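Local coordinates for protein putative O-GlcNAcase nagJ (Clostridium perfringens, PDB 6PV5) that probably hydrolyses terminal N-acetylhexosamine residues from glycans, as a family 84 glycoside hydrolase whose catalytic barrel lies within this fragment of a longer protein, at residues A[340-345]-A[371-376]; A[345-350]-A[389-394]; A[398-403]-A[430-435]. One frame throughout, in Å; residues are numbered along the deposited sequence. Where two conformers were deposited one is given.

Interaction 1 of 3, residues A[340-345]-A[371-376]. With EDO (1,2-ethanediol), chain F.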
loop_
_atom_site.group_PDB
_atom_site.type_symbol
_atom_site.label_atom_id
_atom_site.label_comp_id
_atom_site.label_asym_id
_atom_site.label_seq_id
_atom_site.Cartn_x
_atom_site.Cartn_y
_atom_site.Cartn_z
ATOM N N VAL A 340 -22.880 5.572 2.632
ATOM C CA VAL A 340 -23.156 6.494 1.547
ATOM C C VAL A 340 -22.338 7.774 1.764
ATOM O O VAL A 340 -21.718 8.259 0.825
ATOM C CB VAL A 340 -24.668 6.780 1.418
ATOM C CG1 VAL A 340 -24.958 7.936 0.472
ATOM C CG2 VAL A 340 -25.454 5.545 1.005
ATOM N N GLU A 341 -22.333 8.298 3.001
ATOM C CA GLU A 341 -21.575 9.490 3.357
ATOM C C GLU A 341 -20.191 9.052 3.827
ATOM O O GLU A 341 -19.948 8.914 5.022
ATOM C CB GLU A 341 -22.347 10.357 4.372
ATOM C CG GLU A 341 -23.601 10.998 3.789
ATOM C CD GLU A 341 -24.603 11.707 4.703
ATOM O OE1 GLU A 341 -24.509 11.595 5.951
ATOM O OE2 GLU A 341 -25.502 12.367 4.156
ATOM N N TYR A 342 -19.274 8.806 2.881
ATOM C CA TYR A 342 -18.077 8.075 3.257
ATOM C C TYR A 342 -16.893 9.006 3.461
ATOM O O TYR A 342 -15.840 8.530 3.860
ATOM C CB TYR A 342 -17.730 6.947 2.281
ATOM C CG TYR A 342 -17.610 7.340 0.830
ATOM C CD1 TYR A 342 -18.682 7.203 -0.036
ATOM C CD2 TYR A 342 -16.418 7.849 0.324
ATOM C CE1 TYR A 342 -18.590 7.579 -1.369
ATOM C CE2 TYR A 342 -16.306 8.213 -1.005
ATOM C CZ TYR A 342 -17.389 8.088 -1.849
ATOM O OH TYR A 342 -17.260 8.489 -3.148
ATOM N N TRP A 343 -17.062 10.305 3.187
ATOM C CA TRP A 343 -16.012 11.259 3.523
ATOM C C TRP A 343 -16.476 12.182 4.653
ATOM O O TRP A 343 -17.664 12.423 4.827
ATOM C CB TRP A 343 -15.477 11.988 2.269
ATOM C CG TRP A 343 -16.440 12.895 1.566
ATOM C CD1 TRP A 343 -16.524 14.252 1.706
ATOM C CD2 TRP A 343 -17.453 12.534 0.612
ATOM N NE1 TRP A 343 -17.522 14.758 0.924
ATOM C CE2 TRP A 343 -18.081 13.730 0.208
ATOM C CE3 TRP A 343 -17.874 11.327 0.034
ATOM C CZ2 TRP A 343 -19.119 13.752 -0.722
ATOM C CZ3 TRP A 343 -18.899 11.352 -0.889
ATOM C CH2 TRP A 343 -19.525 12.546 -1.251
ATOM N N GLY A 344 -15.530 12.636 5.472
ATOM C CA GLY A 344 -15.851 13.390 6.673
ATOM C C GLY A 344 -16.808 14.557 6.436
ATOM O O GLY A 344 -17.809 14.700 7.149
ATOM N N SER A 345 -16.499 15.380 5.428
ATOM C CA SER A 345 -17.322 16.550 5.149
ATOM C C SER A 345 -18.753 16.183 4.753
ATOM O O SER A 345 -19.675 16.954 5.036
ATOM C CB SER A 345 -16.670 17.454 4.135
ATOM O OG SER A 345 -15.437 17.921 4.671
ATOM N N MET A 371 -15.480 1.891 6.976
ATOM C CA MET A 371 -14.424 2.532 6.200
ATOM C C MET A 371 -14.845 3.958 5.867
ATOM O O MET A 371 -16.014 4.237 5.614
ATOM C CB MET A 371 -14.134 1.751 4.905
ATOM C CG MET A 371 -13.504 0.384 5.204
ATOM S SD MET A 371 -13.020 -0.626 3.749
ATOM C CE MET A 371 -14.573 -0.912 2.908
ATOM N N TRP A 372 -13.875 4.868 5.908
ATOM C CA TRP A 372 -14.123 6.205 5.407
ATOM C C TRP A 372 -12.841 6.707 4.751
ATOM O O TRP A 372 -11.781 6.095 4.925
ATOM C CB TRP A 372 -14.647 7.107 6.545
ATOM C CG TRP A 372 -13.713 8.137 7.111
ATOM C CD1 TRP A 372 -13.890 9.495 7.064
ATOM C CD2 TRP A 372 -12.532 7.919 7.909
ATOM N NE1 TRP A 372 -12.891 10.133 7.756
ATOM C CE2 TRP A 372 -12.027 9.196 8.259
ATOM C CE3 TRP A 372 -11.828 6.781 8.330
ATOM C CZ2 TRP A 372 -10.867 9.362 9.016
ATOM C CZ3 TRP A 372 -10.687 6.946 9.082
ATOM C CH2 TRP A 372 -10.208 8.214 9.421
ATOM N N THR A 373 -12.942 7.794 3.972
ATOM C CA THR A 373 -11.793 8.175 3.154
ATOM C C THR A 373 -10.993 9.328 3.765
ATOM O O THR A 373 -9.950 9.706 3.219
ATOM C CB THR A 373 -12.246 8.498 1.721
ATOM O OG1 THR A 373 -13.193 9.569 1.796
ATOM C CG2 THR A 373 -12.846 7.303 1.005
ATOM N N GLY A 374 -11.453 9.864 4.911
ATOM C CA GLY A 374 -10.883 11.086 5.469
ATOM C C GLY A 374 -11.821 12.256 5.217
ATOM O O GLY A 374 -12.988 12.039 4.899
ATOM N N ASN A 375 -11.325 13.494 5.323
ATOM C CA ASN A 375 -12.238 14.637 5.233
ATOM C C ASN A 375 -12.868 14.719 3.846
ATOM O O ASN A 375 -13.996 15.163 3.711
ATOM C CB ASN A 375 -11.577 15.988 5.543
ATOM C CG ASN A 375 -11.086 16.094 6.975
ATOM O OD1 ASN A 375 -11.459 15.298 7.831
ATOM N ND2 ASN A 375 -10.243 17.070 7.246
ATOM N N ASP A 376 -12.114 14.314 2.818
ATOM C CA ASP A 376 -12.587 14.362 1.441
ATOM C C ASP A 376 -12.541 12.975 0.815
ATOM O O ASP A 376 -11.971 12.051 1.385
ATOM C CB ASP A 376 -11.695 15.309 0.640
ATOM C CG ASP A 376 -11.653 16.667 1.323
ATOM O OD1 ASP A 376 -12.708 17.381 1.326
ATOM O OD2 ASP A 376 -10.609 16.964 1.923
HETATM C C1 EDO F . -28.407 14.071 4.616
HETATM O O1 EDO F . -27.744 13.063 5.327
HETATM C C2 EDO F . -29.229 13.359 3.693
HETATM O O2 EDO F . -29.982 12.520 4.534
HETATM O O HOH W 1 -13.678 19.140 2.912
#

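Interaction 2 of 3, residues A[345-350]-A[389-394]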
loop_
_atom_site.group_PDB
_atom_site.type_symbol
_atom_site.label_atom_id
_atom_site.label_comp_id
_atom_site.label_asym_id
_atom_site.label_seq_id
_atom_site.Cartn_x
_atom_site.Cartn_y
_atom_site.Cartn_z
ATOM N N SER A 345 -16.499 15.380 5.428
ATOM C CA SER A 345 -17.322 16.550 5.149
ATOM C C SER A 345 -18.753 16.183 4.753
ATOM O O SER A 345 -19.675 16.954 5.036
ATOM C CB SER A 345 -16.670 17.454 4.135
ATOM O OG SER A 345 -15.437 17.921 4.671
ATOM N N SER A 346 -18.937 15.027 4.092
ATOM C CA SER A 346 -20.275 14.572 3.717
ATOM C C SER A 346 -21.119 14.246 4.959
ATOM O O SER A 346 -22.341 14.201 4.869
ATOM C CB SER A 346 -20.259 13.396 2.762
ATOM O OG SER A 346 -19.817 12.210 3.417
ATOM N N MET A 347 -20.471 14.068 6.118
ATOM C CA MET A 347 -21.134 13.524 7.299
ATOM C C MET A 347 -21.687 14.651 8.173
ATOM O O MET A 347 -22.485 14.383 9.072
ATOM C CB MET A 347 -20.143 12.730 8.155
ATOM C CG MET A 347 -19.678 11.421 7.544
ATOM S SD MET A 347 -18.465 10.695 8.649
ATOM C CE MET A 347 -17.685 9.506 7.551
ATOM N N PHE A 348 -21.218 15.889 7.930
ATOM C CA PHE A 348 -21.491 17.014 8.814
ATOM C C PHE A 348 -22.051 18.188 8.027
ATOM O O PHE A 348 -21.558 18.524 6.956
ATOM C CB PHE A 348 -20.226 17.486 9.541
ATOM C CG PHE A 348 -19.650 16.453 10.473
ATOM C CD1 PHE A 348 -20.127 16.312 11.767
ATOM C CD2 PHE A 348 -18.638 15.611 10.052
ATOM C CE1 PHE A 348 -19.592 15.362 12.621
ATOM C CE2 PHE A 348 -18.128 14.636 10.892
ATOM C CZ PHE A 348 -18.607 14.510 12.177
ATOM N N ASN A 349 -23.094 18.790 8.593
ATOM C CA ASN A 349 -23.587 20.088 8.174
ATOM C C ASN A 349 -23.178 21.083 9.252
ATOM O O ASN A 349 -23.836 21.167 10.288
ATOM C CB ASN A 349 -25.101 20.076 7.942
ATOM C CG ASN A 349 -25.585 21.277 7.159
ATOM O OD1 ASN A 349 -25.001 22.358 7.246
ATOM N ND2 ASN A 349 -26.643 21.098 6.382
ATOM N N GLY A 350 -22.068 21.799 9.018
ATOM C CA GLY A 350 -21.509 22.656 10.051
ATOM C C GLY A 350 -21.037 21.802 11.224
ATOM O O GLY A 350 -20.204 20.919 11.045
ATOM N N LYS A 389 -10.624 11.500 14.853
ATOM C CA LYS A 389 -11.328 11.627 16.119
ATOM C C LYS A 389 -12.762 12.090 15.882
ATOM O O LYS A 389 -13.694 11.544 16.453
ATOM C CB LYS A 389 -10.570 12.577 17.052
ATOM C CG LYS A 389 -11.171 12.746 18.442
ATOM C CD LYS A 389 -10.545 11.840 19.477
ATOM C CE LYS A 389 -10.875 12.263 20.896
ATOM N NZ LYS A 389 -10.582 11.180 21.864
ATOM N N LYS A 390 -12.937 13.086 15.011
ATOM C CA LYS A 390 -14.253 13.644 14.774
ATOM C C LYS A 390 -15.183 12.564 14.229
ATOM O O LYS A 390 -16.379 12.589 14.481
ATOM C CB LYS A 390 -14.175 14.873 13.867
ATOM C CG LYS A 390 -15.515 15.550 13.632
ATOM C CD LYS A 390 -15.422 16.882 12.915
ATOM C CE LYS A 390 -16.712 17.671 13.013
ATOM N NZ LYS A 390 -16.819 18.694 11.943
ATOM N N VAL A 391 -14.629 11.630 13.458
ATOM C CA VAL A 391 -15.459 10.634 12.801
ATOM C C VAL A 391 -15.645 9.448 13.751
ATOM O O VAL A 391 -16.744 8.917 13.823
ATOM C CB VAL A 391 -14.890 10.200 11.430
ATOM C CG1 VAL A 391 -15.684 9.036 10.835
ATOM C CG2 VAL A 391 -14.856 11.376 10.453
ATOM N N SER A 392 -14.583 9.059 14.474
ATOM C CA SER A 392 -14.676 7.937 15.402
ATOM C C SER A 392 -15.627 8.269 16.556
ATOM O O SER A 392 -16.309 7.385 17.050
ATOM C CB SER A 392 -13.336 7.506 15.901
ATOM O OG SER A 392 -12.774 8.498 16.757
ATOM N N ASN A 393 -15.724 9.556 16.917
ATOM C CA ASN A 393 -16.660 10.009 17.941
ATOM C C ASN A 393 -18.100 9.846 17.479
ATOM O O ASN A 393 -18.968 9.525 18.281
ATOM C CB ASN A 393 -16.369 11.420 18.441
ATOM C CG ASN A 393 -15.179 11.432 19.380
ATOM O OD1 ASN A 393 -14.786 10.392 19.921
ATOM N ND2 ASN A 393 -14.590 12.600 19.574
ATOM N N VAL A 394 -18.351 10.046 16.185
ATOM C CA VAL A 394 -19.718 9.930 15.700
ATOM C C VAL A 394 -20.106 8.451 15.647
ATOM O O VAL A 394 -21.250 8.113 15.928
ATOM C CB VAL A 394 -19.889 10.622 14.330
ATOM C CG1 VAL A 394 -21.263 10.376 13.730
ATOM C CG2 VAL A 394 -19.594 12.117 14.418
#

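Interaction 3 of 3, residues A[398-403]-A[430-435]. With EDO (1,2-ethanediol), chain D.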
loop_
_atom_site.group_PDB
_atom_site.type_symbol
_atom_site.label_atom_id
_atom_site.label_comp_id
_atom_site.label_asym_id
_atom_site.label_seq_id
_atom_site.Cartn_x
_atom_site.Cartn_y
_atom_site.Cartn_z
ATOM N N LYS A 398 -13.422 2.683 16.536
ATOM C CA LYS A 398 -12.271 2.893 15.679
ATOM C C LYS A 398 -12.651 2.686 14.210
ATOM O O LYS A 398 -13.284 1.705 13.836
ATOM C CB LYS A 398 -11.132 1.977 16.106
ATOM C CG LYS A 398 -10.396 2.436 17.350
ATOM C CD LYS A 398 -9.153 1.609 17.563
ATOM C CE LYS A 398 -8.302 2.058 18.725
ATOM N NZ LYS A 398 -6.894 1.646 18.520
ATOM N N MET A 399 -12.283 3.661 13.382
ATOM C CA MET A 399 -12.670 3.640 11.979
ATOM C C MET A 399 -11.618 2.859 11.184
ATOM O O MET A 399 -10.538 2.579 11.704
ATOM C CB MET A 399 -12.758 5.085 11.477
ATOM C CG MET A 399 -13.872 5.867 12.172
ATOM S SD MET A 399 -15.530 5.150 11.983
ATOM C CE MET A 399 -15.916 5.444 10.257
ATOM N N MET A 400 -11.929 2.537 9.924
ATOM C CA MET A 400 -10.924 2.028 8.991
ATOM C C MET A 400 -10.690 3.049 7.866
ATOM O O MET A 400 -11.634 3.564 7.284
ATOM C CB MET A 400 -11.392 0.689 8.405
ATOM C CG MET A 400 -11.501 -0.377 9.481
ATOM S SD MET A 400 -11.193 -2.081 8.948
ATOM C CE MET A 400 -10.660 -2.808 10.498
ATOM N N LEU A 401 -9.429 3.369 7.575
ATOM C CA LEU A 401 -9.166 4.404 6.586
ATOM C C LEU A 401 -8.989 3.782 5.193
ATOM O O LEU A 401 -8.073 2.997 4.976
ATOM C CB LEU A 401 -7.941 5.213 7.016
ATOM C CG LEU A 401 -7.469 6.275 6.010
ATOM C CD1 LEU A 401 -8.534 7.353 5.737
ATOM C CD2 LEU A 401 -6.160 6.911 6.470
ATOM N N TRP A 402 -9.904 4.105 4.277
ATOM C CA TRP A 402 -9.765 3.766 2.880
ATOM C C TRP A 402 -8.945 4.884 2.227
ATOM O O TRP A 402 -9.403 6.016 2.088
ATOM C CB TRP A 402 -11.160 3.633 2.276
ATOM C CG TRP A 402 -11.201 3.446 0.791
ATOM C CD1 TRP A 402 -10.618 4.237 -0.159
ATOM C CD2 TRP A 402 -11.922 2.427 0.074
ATOM N NE1 TRP A 402 -10.913 3.775 -1.413
ATOM C CE2 TRP A 402 -11.714 2.670 -1.306
ATOM C CE3 TRP A 402 -12.713 1.336 0.462
ATOM C CZ2 TRP A 402 -12.269 1.862 -2.302
ATOM C CZ3 TRP A 402 -13.280 0.556 -0.526
ATOM C CH2 TRP A 402 -13.063 0.818 -1.883
ATOM N N TRP A 403 -7.688 4.579 1.921
ATOM C CA TRP A 403 -6.772 5.631 1.508
ATOM C C TRP A 403 -6.630 5.654 -0.011
ATOM O O TRP A 403 -6.097 4.708 -0.598
ATOM C CB TRP A 403 -5.430 5.472 2.212
ATOM C CG TRP A 403 -4.540 6.633 1.921
ATOM C CD1 TRP A 403 -3.304 6.591 1.343
ATOM C CD2 TRP A 403 -4.849 8.020 2.136
ATOM N NE1 TRP A 403 -2.810 7.859 1.221
ATOM C CE2 TRP A 403 -3.744 8.756 1.670
ATOM C CE3 TRP A 403 -5.958 8.703 2.654
ATOM C CZ2 TRP A 403 -3.706 10.150 1.712
ATOM C CZ3 TRP A 403 -5.914 10.080 2.715
ATOM C CH2 TRP A 403 -4.810 10.786 2.231
ATOM N N GLU A 430 -7.269 6.188 16.774
ATOM C CA GLU A 430 -8.676 6.321 16.407
ATOM C C GLU A 430 -9.052 5.400 15.242
ATOM O O GLU A 430 -10.218 5.332 14.834
ATOM C CB GLU A 430 -9.001 7.782 16.070
ATOM C CG GLU A 430 -8.869 8.746 17.241
ATOM C CD GLU A 430 -9.680 8.398 18.489
ATOM O OE1 GLU A 430 -10.812 7.878 18.347
ATOM O OE2 GLU A 430 -9.169 8.635 19.610
ATOM N N VAL A 431 -8.058 4.708 14.686
ATOM C CA VAL A 431 -8.228 4.007 13.424
ATOM C C VAL A 431 -7.604 2.622 13.566
ATOM O O VAL A 431 -6.442 2.518 13.952
ATOM C CB VAL A 431 -7.586 4.815 12.265
ATOM C CG1 VAL A 431 -7.653 4.066 10.935
ATOM C CG2 VAL A 431 -8.232 6.188 12.117
ATOM N N SER A 432 -8.365 1.580 13.209
ATOM C CA SER A 432 -7.946 0.194 13.412
ATOM C C SER A 432 -7.571 -0.480 12.091
ATOM O O SER A 432 -7.034 -1.593 12.085
ATOM C CB SER A 432 -9.069 -0.589 14.061
ATOM O OG SER A 432 -10.234 -0.535 13.236
ATOM N N GLY A 433 -7.937 0.153 10.970
ATOM C CA GLY A 433 -7.638 -0.414 9.662
ATOM C C GLY A 433 -7.062 0.623 8.698
ATOM O O GLY A 433 -7.521 1.765 8.653
ATOM N N PHE A 434 -6.056 0.196 7.937
ATOM C CA PHE A 434 -5.495 0.998 6.865
ATOM C C PHE A 434 -5.601 0.247 5.528
ATOM O O PHE A 434 -5.114 -0.869 5.388
ATOM C CB PHE A 434 -4.072 1.420 7.228
ATOM C CG PHE A 434 -3.422 2.251 6.152
ATOM C CD1 PHE A 434 -3.950 3.485 5.801
ATOM C CD2 PHE A 434 -2.287 1.801 5.493
ATOM C CE1 PHE A 434 -3.362 4.252 4.806
ATOM C CE2 PHE A 434 -1.712 2.561 4.482
ATOM C CZ PHE A 434 -2.250 3.784 4.141
ATOM N N ILE A 435 -6.281 0.860 4.558
ATOM C CA ILE A 435 -6.603 0.223 3.293
ATOM C C ILE A 435 -6.124 1.106 2.139
ATOM O O ILE A 435 -6.548 2.255 2.007
ATOM C CB ILE A 435 -8.118 -0.016 3.203
ATOM C CG1 ILE A 435 -8.637 -0.812 4.405
ATOM C CG2 ILE A 435 -8.493 -0.671 1.884
ATOM C CD1 ILE A 435 -10.005 -0.360 4.850
HETATM C C1 EDO D . -14.118 5.229 20.172
HETATM O O1 EDO D . -14.537 6.567 20.407
HETATM C C2 EDO D . -12.925 5.083 19.297
HETATM O O2 EDO D . -11.703 5.585 19.834
HETATM O O HOH W 2 -5.311 0.581 15.639
#

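Interaction 1 of 3, residues A[340-345]-A[371-376]
The Trp-372 indole has Gly-344 N at its edge, near its plane, where loop 340-345 meets the end of strand 369-372 and the turn after it. Gly-374 N sits over one face of this indole, 3.1 Å above the plane and offset toward the rim. The Trp-343 indole receives Asn-375 O at its edge, 3.4 Å from CD1, and its own CE3 covers the centre of one face of the Tyr-342 ring. That ring meets the other segment obliquely, CD2 lying 3.7 Å from Thr-373 CG2. Tyr-342 and Trp-343 both carry CG between the backbone N and the carbonyl carbon (chi1 54° and 66°), which brings successive rings together.

Backbone bonds join the segments. Thr-373 N donates to Tyr-342 O, and Gly-344 N reaches Gly-374 O at 2.7 Å in a nearly straight bond (176°). Ser-345 N follows with a bond of 3.0 Å to Asn-375 O. Gly-344 and Asn-375 bring their CA atoms to 4.1 Å. Within the turn, Thr-373 OG1 donates to Asp-376 O three residues on, at 2.8 Å. In one of the two conformers of Ser-345, a water links its OG with Asp-376 OD1.

These loops follow the fifth and sixth strands of the (beta/alpha)8 barrel. Tyr-342 OH is hydrogen-bonded to Asp-305, the predicted proton donor, so the contact borders the probable active site. Trp-372 pairs through its backbone with Met-400 and Trp-402 of strand 399-403, and its indole packs against helix 385-395 on Ala-388 and Val-391.

Interaction 2 of 3, residues A[345-350]-A[389-394]
Phe-348 and Lys-390 make a cation-pi contact, with NZ 4.0 Å from the ring centroid and 14° off the ring normal. The methylene next to the charge adds a CH-pi contact over the same face, Lys-390 CE standing 3.7 Å from the centroid of the Phe-348 ring. Lys-390 is stretched out from CG anti to its own N (chi1 -177°), and its chain runs along the ring in the direction opposite to that of the phenylalanine side chain. The charged end thus comes to lie over the ring while Lys-390 CG touches Phe-348 CZ.

The segments belong to the catalytic (beta/alpha)8 barrel: helix 385-395 is the one that follows strand 369-372 on its outside, and 345-350 lies in the excursion between strand 336-338 and helix 355-363, where 348-349 pairs with 352-353 as a small antiparallel hairpin.

Apolar contacts complete the join. Val-394 CG2 approaches the Phe-348 ring obliquely, 3.4 Å from CZ. Deeper in, Met-347 meets Val-391 at about a right angle, its CE 3.9 Å from Val-391 CG1. Met-347 also touches Trp-372 and Thr-357, and Val-394 rests on Thr-357 of helix 355-363.

Interaction 3 of 3, residues A[398-403]-A[430-435]
Strands 399-403 and 431-436 are the seventh and eighth of the (beta/alpha)8 barrel, and this contact is their parallel pairing, interrupted by a beta bulge. Met-399 pairs with Val-431 but Met-400 with Gly-433, Ser-432 being the extra residue. Met-399 N donates to Glu-430 O. Met-399 O then takes the N-H of Ser-432 at 2.8 Å, with the Ser-432 hydroxyl as a weak second donor at 3.5 Å. Beyond the bulge the ladder is regular: Leu-401 N bonds to Gly-433 O, Ile-435 N to Leu-401 O, and Trp-403 N to Ile-435 O at 2.6 Å. Over 399-403 and 433-435 the strand axes diverge by only 13°.

On one face, Met-400 extends over Gly-433, its SD 4.0 Å from Gly-433 CA. Met-400 CB also meets Ile-435 CD1. The other face carries Leu-401 and Phe-434 side by side, pointing the same way, with Leu-401 CD2 at the edge of the phenyl ring, 4.1 Å from Phe-434 CD1. Phe-434 CG lies anti to the backbone N (chi1 180°), and its CE1 reaches within 3.5 Å of Trp-403 CB. The indole of Trp-403 and the phenyl ring are oblique, with planes at 34°.

At the start of the pair, Glu-430 OE1 accepts hydrogen bonds from Ser-392 and from a bound ethanediol, probably from the crystallisation liquor. Met-400 and Ile-435 face the barrel interior, touching Met-371 of strand 369-372 and, respectively, Met-188 and Ala-190 of strand 188-192, which closes the barrel beside strand 431-436. Outside, Met-399 and Val-431 pack against helix 385-395, while Phe-434 stands edge-to-face with Tyr-455 of helix 446-457.

Overall arrangement
The three contacts lie, in the order 3, 1, 2, at the barrel wall, the loops at the strand ends and the outer surface. Interaction 3 is the most buried, a strand-to-strand ladder of backbone bonds with apolar side chains on both faces. Interaction 1 continues from the neighbouring strand 369-372 into partly buried loops near the predicted proton donor, where backbone bonds still join the segments but without a regular ladder. Interaction 2 is the most peripheral and depends almost wholly on side chains, with a lysine over a phenyl ring. Ser-345 is common to interactions 1 and 2, while helix 385-395 meets all three, its Val-391 also touching Met-399.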